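Putative DNA-binding protein (PDB 3HWU) is of unknown function but carries a PCC (DUF296) domain and may bind DNA. Local coordinates at residues K87-A92 / L129-D134; K7-K10 / Y15-V18. One frame throughout, in Å; residues are numbered along the deposited sequence.

Interaction 1 (K87-A92 / L129-D134); sequences KPSIHA and LDRFVD
The backbone carbonyl oxygen of Ser-89 is gripped by two nitrogens of one arginine: Arg-131 NH2 lies 3.0 Å from Ser-89 O and Arg-131 NE 3.3 Å from the same atom. The guanidinium comes side-on and keeps the oxygen in its own plane, yet both donors reach the carbonyl from one face of its plane. NH2 makes the straighter bond, with an N-H...O angle of 158°; NE stands well above the carbonyl plane. NE also makes a weak bond to the hydroxyl, with Ser-89 OG 3.0 Å from Arg-131 NE. That hydroxyl is swung over to the arginine because OG stands anti to the serine backbone N (chi1 178°), and it also lies beside Arg-131 CD. The methylene of His-91 lies over one face of the guanidinium, toward its rim, with His-91 CB 3.4 Å from Arg-131 CZ. The imidazole itself is turned 75° from the guanidinium plane and makes no stack with it. Outside the pair, Arg-131 NH2 also bonds Ser-80 OG on the adjacent strand 72-84, while Glu-119 of the second subunit forms a salt bridge with Arg-131 NH1 and a hydrogen bond with His-91 ND1. The extended Arg-131 chain thus ties the C-terminal hairpin of strands 131-134 and 139-142 to the central antiparallel sheet at a subunit interface of the trimeric assembly, an arrangement in keeping with the trimers of PCC-domain proteins.

Interaction 2 (K7-K10 / Y15-V18); sequences KYMK and YLMV
An antiparallel beta hairpin, strands 8-11 and 14-20, lies at one edge of the large sheet of the PCC domain, as counted within the chain, and its two arms pair here in regular register. Met-9 and Leu-16 are the hydrogen-bonded pair: Met-9 N lies 2.9 Å from Leu-16 O, and Leu-16 N lies 2.9 Å from Met-9 O. A further bond, from Val-18 N to Lys-7 O at 2.9 Å, extends the pairing past the non-hydrogen-bonded pair Tyr-8 and Met-17. Between these bonds CA-H groups approach the same oxygens, as where Tyr-8 CA lies 3.1 Å from Leu-16 O. On the face that carries Met-9 and Leu-16, both buried, the two side chains run side by side; the selenomethionine chain is extended beyond CG, which brings Met-9 CE to 3.9 Å from Leu-16 CD2. Leu-144 of the third subunit packs on Leu-16 and Val-18, and Gln-127 of that subunit packs on Met-9 and bonds Lys-10 O. The other face carries Tyr-8, Lys-10, Tyr-15 and the selenomethionine Met-17. It is turned to helix 25-35, where Leu-32 touches Tyr-8 and Met-17, and to Glu-36, whose carboxylate bonds Tyr-8 OH and, weakly, Tyr-15 OH. Both phenols thus point the same way, but their rings stand at 84° in an offset edge-to-face (T-shaped) pair, centroids 5.6 Å apart. Tyr-8 CG sits between its backbone N and carbonyl carbon (chi1 67°), and from there the ring turns an edge toward the face of Tyr-15, bringing Tyr-8 CD2 to 3.7 Å from Tyr-15 CD1.

Overall arrangement
The two contacts have centres about 22 Å apart, with nearest atoms about 9 Å apart, and share no residue. Along the chain they come in series: interaction 2 closes near the N-terminus before interaction 1 opens. Both reach the same nine-stranded antiparallel sheet. Interaction 2, on strands 8-11 and 14-20, lies at one of its edges within the chain, while interaction 1 fastens the later hairpin to strand 87-97 further across it. Helix 25-35 touches side chains from both. Each also faces another copy of the protein, interaction 1 the second subunit and interaction 2 the third, so both the early and the late hairpin lie at interfaces between subunits of the trimer.

Interaction 1 (K87-A92 / L129-D134)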
ATOM      1  N   LYS A  87      12.510 -15.693 -16.880  1.00 15.38           N
ATOM      2  CA  LYS A  87      11.389 -14.835 -17.259  1.00 15.51           C
ATOM      3  C   LYS A  87      10.972 -14.011 -16.056  1.00 13.38           C
ATOM      4  O   LYS A  87      11.115 -14.470 -14.919  1.00 12.30           O
ATOM      5  CB  LYS A  87      10.193 -15.676 -17.689  1.00 15.84           C
ATOM      6  CG  LYS A  87      10.510 -16.578 -18.916  1.00 19.21           C
ATOM      7  CD  LYS A  87       9.267 -17.282 -19.425  1.00 22.09           C
ATOM      8  CE  LYS A  87       8.866 -18.397 -18.540  1.00 28.69           C
ATOM      9  N   PRO A  88      10.445 -12.811 -16.309  1.00 12.20           N
ATOM     10  CA  PRO A  88       9.962 -12.044 -15.168  1.00 11.95           C
ATOM     11  C   PRO A  88       8.840 -12.757 -14.457  1.00 12.65           C
ATOM     12  O   PRO A  88       7.982 -13.364 -15.096  1.00 14.97           O
ATOM     13  CB  PRO A  88       9.487 -10.723 -15.777  1.00 13.49           C
ATOM     14  CG  PRO A  88       9.840 -10.744 -17.153  1.00 16.94           C
ATOM     15  CD  PRO A  88      10.262 -12.108 -17.571  1.00 12.52           C
ATOM     16  N   SER A  89       8.843 -12.633 -13.144  1.00 11.43           N
ATOM     17  CA  SER A  89       7.887 -13.294 -12.267  1.00 11.71           C
ATOM     18  C   SER A  89       7.303 -12.272 -11.323  1.00 11.52           C
ATOM     19  O   SER A  89       7.961 -11.829 -10.375  1.00 12.27           O
ATOM     20  CB  SER A  89       8.566 -14.407 -11.485  1.00 12.74           C
ATOM     21  OG  SER A  89       7.678 -15.046 -10.598  1.00 15.74           O
ATOM     22  N   ILE A  90       6.119 -11.764 -11.698  1.00 12.46           N
ATOM     23  CA  ILE A  90       5.455 -10.692 -10.944  1.00 12.49           C
ATOM     24  C   ILE A  90       4.556 -11.365  -9.901  1.00 12.79           C
ATOM     25  O   ILE A  90       3.777 -12.278 -10.193  1.00 16.53           O
ATOM     26  CB  ILE A  90       4.614  -9.774 -11.875  1.00 14.34           C
ATOM     27  CG1 ILE A  90       5.384  -9.219 -13.057  1.00 14.94           C
ATOM     28  CG2 ILE A  90       4.007  -8.606 -11.126  1.00 15.22           C
ATOM     29  CD1 ILE A  90       6.642  -8.473 -12.732  1.00 16.99           C
ATOM     30  N   HIS A  91       4.612 -10.892  -8.672  1.00 11.34           N
ATOM     31  CA  HIS A  91       3.781 -11.354  -7.575  1.00 11.12           C
ATOM     32  C   HIS A  91       3.036 -10.136  -7.098  1.00  9.87           C
ATOM     33  O   HIS A  91       3.639  -9.202  -6.552  1.00 11.63           O
ATOM     34  CB  HIS A  91       4.630 -11.916  -6.441  1.00 12.27           C
ATOM     35  CG  HIS A  91       3.844 -12.445  -5.310  1.00 12.52           C
ATOM     36  ND1 HIS A  91       4.380 -12.686  -4.061  1.00 14.24           N
ATOM     37  CD2 HIS A  91       2.538 -12.792  -5.239  1.00 15.70           C
ATOM     38  CE1 HIS A  91       3.438 -13.194  -3.285  1.00 17.38           C
ATOM     39  NE2 HIS A  91       2.311 -13.270  -3.980  1.00 15.79           N
ATOM     40  N   ALA A  92       1.732 -10.087  -7.336  1.00  9.41           N
ATOM     41  CA  ALA A  92       0.971  -8.900  -7.027  1.00  9.29           C
ATOM     42  C   ALA A  92      -0.353  -9.286  -6.346  1.00  9.07           C
ATOM     43  O   ALA A  92      -1.019 -10.242  -6.749  1.00  8.65           O
ATOM     44  CB  ALA A  92       0.670  -8.065  -8.302  1.00 11.67           C
ATOM     45  N   LEU A 129      16.992 -11.467  -8.091  1.00 10.26           N
ATOM     46  CA  LEU A 129      16.314 -12.446  -7.251  1.00 10.84           C
ATOM     47  C   LEU A 129      15.446 -13.383  -8.079  1.00  9.93           C
ATOM     48  O   LEU A 129      14.744 -12.945  -8.995  1.00 10.68           O
ATOM     49  CB  LEU A 129      15.448 -11.764  -6.188  1.00 10.43           C
ATOM     50  CG  LEU A 129      16.096 -10.794  -5.219  1.00 10.44           C
ATOM     51  CD1 LEU A 129      15.017 -10.255  -4.228  1.00 11.54           C
ATOM     52  CD2 LEU A 129      17.300 -11.410  -4.530  1.00 11.96           C
ATOM     53  N   ASP A 130      15.503 -14.682  -7.768  0.50 10.67           N
ATOM     54  CA  ASP A 130      14.554 -15.632  -8.335  0.50 11.66           C
ATOM     55  C   ASP A 130      13.532 -16.071  -7.289  0.50 11.25           C
ATOM     56  O   ASP A 130      13.751 -15.957  -6.077  0.50 11.92           O
ATOM     57  CB  ASP A 130      15.241 -16.870  -8.928  0.50 12.82           C
ATOM     58  CG  ASP A 130      15.881 -16.593 -10.269  0.50 14.80           C
ATOM     59  OD1 ASP A 130      16.720 -15.632 -10.323  0.50 13.64           O
ATOM     60  OD2 ASP A 130      15.528 -17.323 -11.245  0.50 16.46           O
ATOM     61  N   ARG A 131      12.393 -16.504  -7.791  1.00 11.47           N
ATOM     62  CA  ARG A 131      11.404 -17.194  -7.004  1.00 11.50           C
ATOM     63  C   ARG A 131      11.619 -18.679  -7.209  1.00 12.85           C
ATOM     64  O   ARG A 131      12.062 -19.115  -8.293  1.00 15.74           O
ATOM     65  CB  ARG A 131      10.005 -16.879  -7.507  1.00 13.29           C
ATOM     66  CG  ARG A 131       9.611 -15.506  -7.427  1.00 13.44           C
ATOM     67  CD  ARG A 131       8.011 -15.274  -7.516  1.00 13.80           C
ATOM     68  NE  ARG A 131       7.863 -13.899  -7.843  1.00 12.30           N
ATOM     69  CZ  ARG A 131       7.851 -12.912  -6.937  1.00 10.33           C
ATOM     70  NH1 ARG A 131       7.785 -13.168  -5.643  1.00 10.83           N
ATOM     71  NH2 ARG A 131       7.920 -11.671  -7.356  1.00 10.67           N
ATOM     72  N   PHE A 132      11.284 -19.456  -6.199  1.00 13.04           N
ATOM     73  CA  PHE A 132      11.477 -20.922  -6.256  1.00 15.14           C
ATOM     74  C   PHE A 132      10.298 -21.548  -5.539  1.00 13.97           C
ATOM     75  O   PHE A 132       9.700 -20.949  -4.648  1.00 14.37           O
ATOM     76  CB  PHE A 132      12.809 -21.322  -5.529  1.00 17.32           C
ATOM     77  CG  PHE A 132      12.779 -21.070  -4.034  1.00 19.24           C
ATOM     78  CD1 PHE A 132      13.007 -19.759  -3.538  1.00 19.41           C
ATOM     79  CD2 PHE A 132      12.464 -22.089  -3.110  1.00 21.20           C
ATOM     80  CE1 PHE A 132      12.884 -19.458  -2.160  1.00 18.19           C
ATOM     81  CE2 PHE A 132      12.387 -21.809  -1.729  1.00 20.78           C
ATOM     82  CZ  PHE A 132      12.599 -20.513  -1.252  1.00 21.91           C
ATOM     83  N   VAL A 133      10.025 -22.817  -5.831  1.00 14.15           N
ATOM     84  CA  VAL A 133       9.010 -23.558  -5.113  1.00 15.17           C
ATOM     85  C   VAL A 133       9.582 -24.021  -3.784  1.00 14.82           C
ATOM     86  O   VAL A 133      10.578 -24.732  -3.750  1.00 17.08           O
ATOM     87  CB  VAL A 133       8.490 -24.777  -5.924  1.00 16.20           C
ATOM     88  CG1 VAL A 133       7.404 -25.463  -5.131  1.00 19.39           C
ATOM     89  CG2 VAL A 133       7.982 -24.302  -7.286  1.00 18.94           C
ATOM     90  N   ASP A 134       8.914 -23.624  -2.700  0.50 14.13           N
ATOM     91  CA  ASP A 134       9.224 -24.040  -1.331  0.50 13.64           C
ATOM     92  C   ASP A 134       8.605 -25.418  -1.099  0.50 13.26           C
ATOM     93  O   ASP A 134       7.388 -25.548  -0.939  0.50 12.68           O
ATOM     94  CB  ASP A 134       8.692 -23.024  -0.306  0.50 14.26           C
ATOM     95  CG  ASP A 134       8.962 -23.415   1.132  0.50 14.85           C
ATOM     96  OD1 ASP A 134       9.029 -24.644   1.432  0.50 14.45           O
ATOM     97  OD2 ASP A 134       9.059 -22.466   1.959  0.50 14.39           O
TER

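Interaction 2 (K7-K10 / Y15-V18)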
ATOM      1  N   LYS A   7       5.397   5.515 -21.035  1.00 14.75           N
ATOM      2  CA  LYS A   7       4.620   4.889 -19.967  1.00 13.27           C
ATOM      3  C   LYS A   7       5.389   4.861 -18.638  1.00 13.13           C
ATOM      4  O   LYS A   7       4.810   4.457 -17.637  1.00 12.16           O
ATOM      5  CB  LYS A   7       4.224   3.445 -20.309  1.00 14.57           C
ATOM      6  CG  LYS A   7       3.409   3.222 -21.592  1.00 18.34           C
ATOM      7  CD  LYS A   7       2.002   3.703 -21.480  1.00 19.63           C
ATOM      8  CE  LYS A   7       1.146   3.426 -22.738  1.00 17.50           C
ATOM      9  NZ  LYS A   7       0.649   2.068 -22.898  1.00 18.88           N
ATOM     10  N   TYR A   8       6.649   5.270 -18.601  1.00 11.81           N
ATOM     11  CA  TYR A   8       7.350   5.336 -17.335  1.00 11.95           C
ATOM     12  C   TYR A   8       8.438   6.392 -17.357  1.00 11.83           C
ATOM     13  O   TYR A   8       8.870   6.869 -18.432  1.00 13.10           O
ATOM     14  CB  TYR A   8       7.908   3.962 -16.940  1.00 11.93           C
ATOM     15  CG  TYR A   8       9.016   3.417 -17.810  1.00 13.51           C
ATOM     16  CD1 TYR A   8       8.729   2.740 -18.958  1.00 15.48           C
ATOM     17  CD2 TYR A   8      10.344   3.540 -17.431  1.00 15.13           C
ATOM     18  CE1 TYR A   8       9.746   2.208 -19.734  1.00 17.77           C
ATOM     19  CE2 TYR A   8      11.365   3.007 -18.206  1.00 17.33           C
ATOM     20  CZ  TYR A   8      11.059   2.355 -19.342  1.00 17.53           C
ATOM     21  OH  TYR A   8      12.083   1.824 -20.098  1.00 19.80           O
HETATM   22  N   MSE A   9       8.900   6.731 -16.163  1.00 11.14           N
HETATM   23  CA  MSE A   9      10.035   7.624 -15.944  1.00 11.91           C
HETATM   24  C   MSE A   9      10.939   7.049 -14.862  1.00 11.30           C
HETATM   25  O   MSE A   9      10.476   6.391 -13.932  1.00 11.28           O
HETATM   26  CB  MSE A   9       9.604   9.057 -15.581  1.00 14.67           C
HETATM   27  CG  MSE A   9       9.154   9.297 -14.174  1.00 16.46           C
HETATM   28 SE   MSE A   9       8.556  11.146 -13.928  0.75 13.76          SE
HETATM   29  CE  MSE A   9       8.600  10.976 -12.040  1.00 13.30           C
ATOM     30  N   LYS A  10      12.227   7.299 -14.996  1.00 12.20           N
ATOM     31  CA  LYS A  10      13.194   6.945 -13.957  1.00 12.28           C
ATOM     32  C   LYS A  10      13.068   7.903 -12.787  1.00 11.93           C
ATOM     33  O   LYS A  10      13.014   9.126 -12.988  1.00 13.55           O
ATOM     34  CB  LYS A  10      14.640   6.945 -14.534  1.00 13.99           C
ATOM     35  CG  LYS A  10      15.691   6.291 -13.608  1.00 15.33           C
ATOM     36  CD  LYS A  10      17.144   6.529 -13.979  1.00 20.71           C
ATOM     37  CE  LYS A  10      18.110   6.077 -12.794  1.00 24.06           C
ATOM     38  NZ  LYS A  10      17.821   6.540 -11.294  1.00 26.90           N
ATOM     39  N   TYR A  15      11.344   3.537 -10.604  1.00  9.17           N
ATOM     40  CA  TYR A  15      10.579   4.073 -11.727  1.00  9.76           C
ATOM     41  C   TYR A  15       9.198   4.468 -11.241  1.00  9.69           C
ATOM     42  O   TYR A  15       8.702   3.949 -10.224  1.00 10.78           O
ATOM     43  CB  TYR A  15      10.389   2.992 -12.824  1.00 11.69           C
ATOM     44  CG  TYR A  15      11.697   2.534 -13.392  1.00 11.39           C
ATOM     45  CD1 TYR A  15      12.370   3.280 -14.353  1.00 13.05           C
ATOM     46  CD2 TYR A  15      12.294   1.375 -12.944  1.00 12.66           C
ATOM     47  CE1 TYR A  15      13.615   2.849 -14.854  1.00 13.93           C
ATOM     48  CE2 TYR A  15      13.525   0.950 -13.444  1.00 14.41           C
ATOM     49  CZ  TYR A  15      14.176   1.696 -14.362  1.00 16.21           C
ATOM     50  OH  TYR A  15      15.420   1.279 -14.799  1.00 19.64           O
ATOM     51  N   LEU A  16       8.551   5.348 -11.993  1.00  9.68           N
ATOM     52  CA  LEU A  16       7.115   5.622 -11.859  1.00  9.43           C
ATOM     53  C   LEU A  16       6.511   5.287 -13.215  1.00  9.16           C
ATOM     54  O   LEU A  16       6.958   5.799 -14.253  1.00 10.39           O
ATOM     55  CB  LEU A  16       6.864   7.112 -11.557  1.00  9.75           C
ATOM     56  CG  LEU A  16       5.402   7.527 -11.438  1.00 10.63           C
ATOM     57  CD1 LEU A  16       4.678   6.894 -10.227  1.00 12.26           C
ATOM     58  CD2 LEU A  16       5.271   9.065 -11.413  1.00 11.89           C
HETATM   59  N   MSE A  17       5.483   4.453 -13.203  0.50  9.36           N
HETATM   60  CA  MSE A  17       4.825   4.034 -14.427  0.50  9.86           C
HETATM   61  C   MSE A  17       3.370   4.542 -14.437  0.50  8.75           C
HETATM   62  O   MSE A  17       2.683   4.462 -13.417  0.50  9.40           O
HETATM   63  CB  MSE A  17       4.906   2.505 -14.515  0.50 10.74           C
HETATM   64  CG  MSE A  17       4.198   1.830 -15.663  0.50 11.68           C
HETATM   65 SE   MSE A  17       4.661  -0.071 -15.804  0.38 14.47          SE
HETATM   66  CE  MSE A  17       5.645   0.228 -17.305  0.50  8.09           C
ATOM     67  N   VAL A  18       2.920   5.082 -15.584  1.00  9.16           N
ATOM     68  CA  VAL A  18       1.529   5.496 -15.767  1.00  9.61           C
ATOM     69  C   VAL A  18       0.995   4.741 -16.989  1.00  9.39           C
ATOM     70  O   VAL A  18       1.329   5.049 -18.125  1.00 10.49           O
ATOM     71  CB  VAL A  18       1.315   7.027 -15.904  1.00  9.60           C
ATOM     72  CG1 VAL A  18      -0.189   7.331 -16.110  1.00 11.53           C
ATOM     73  CG2 VAL A  18       1.863   7.772 -14.694  1.00 10.41           C
TER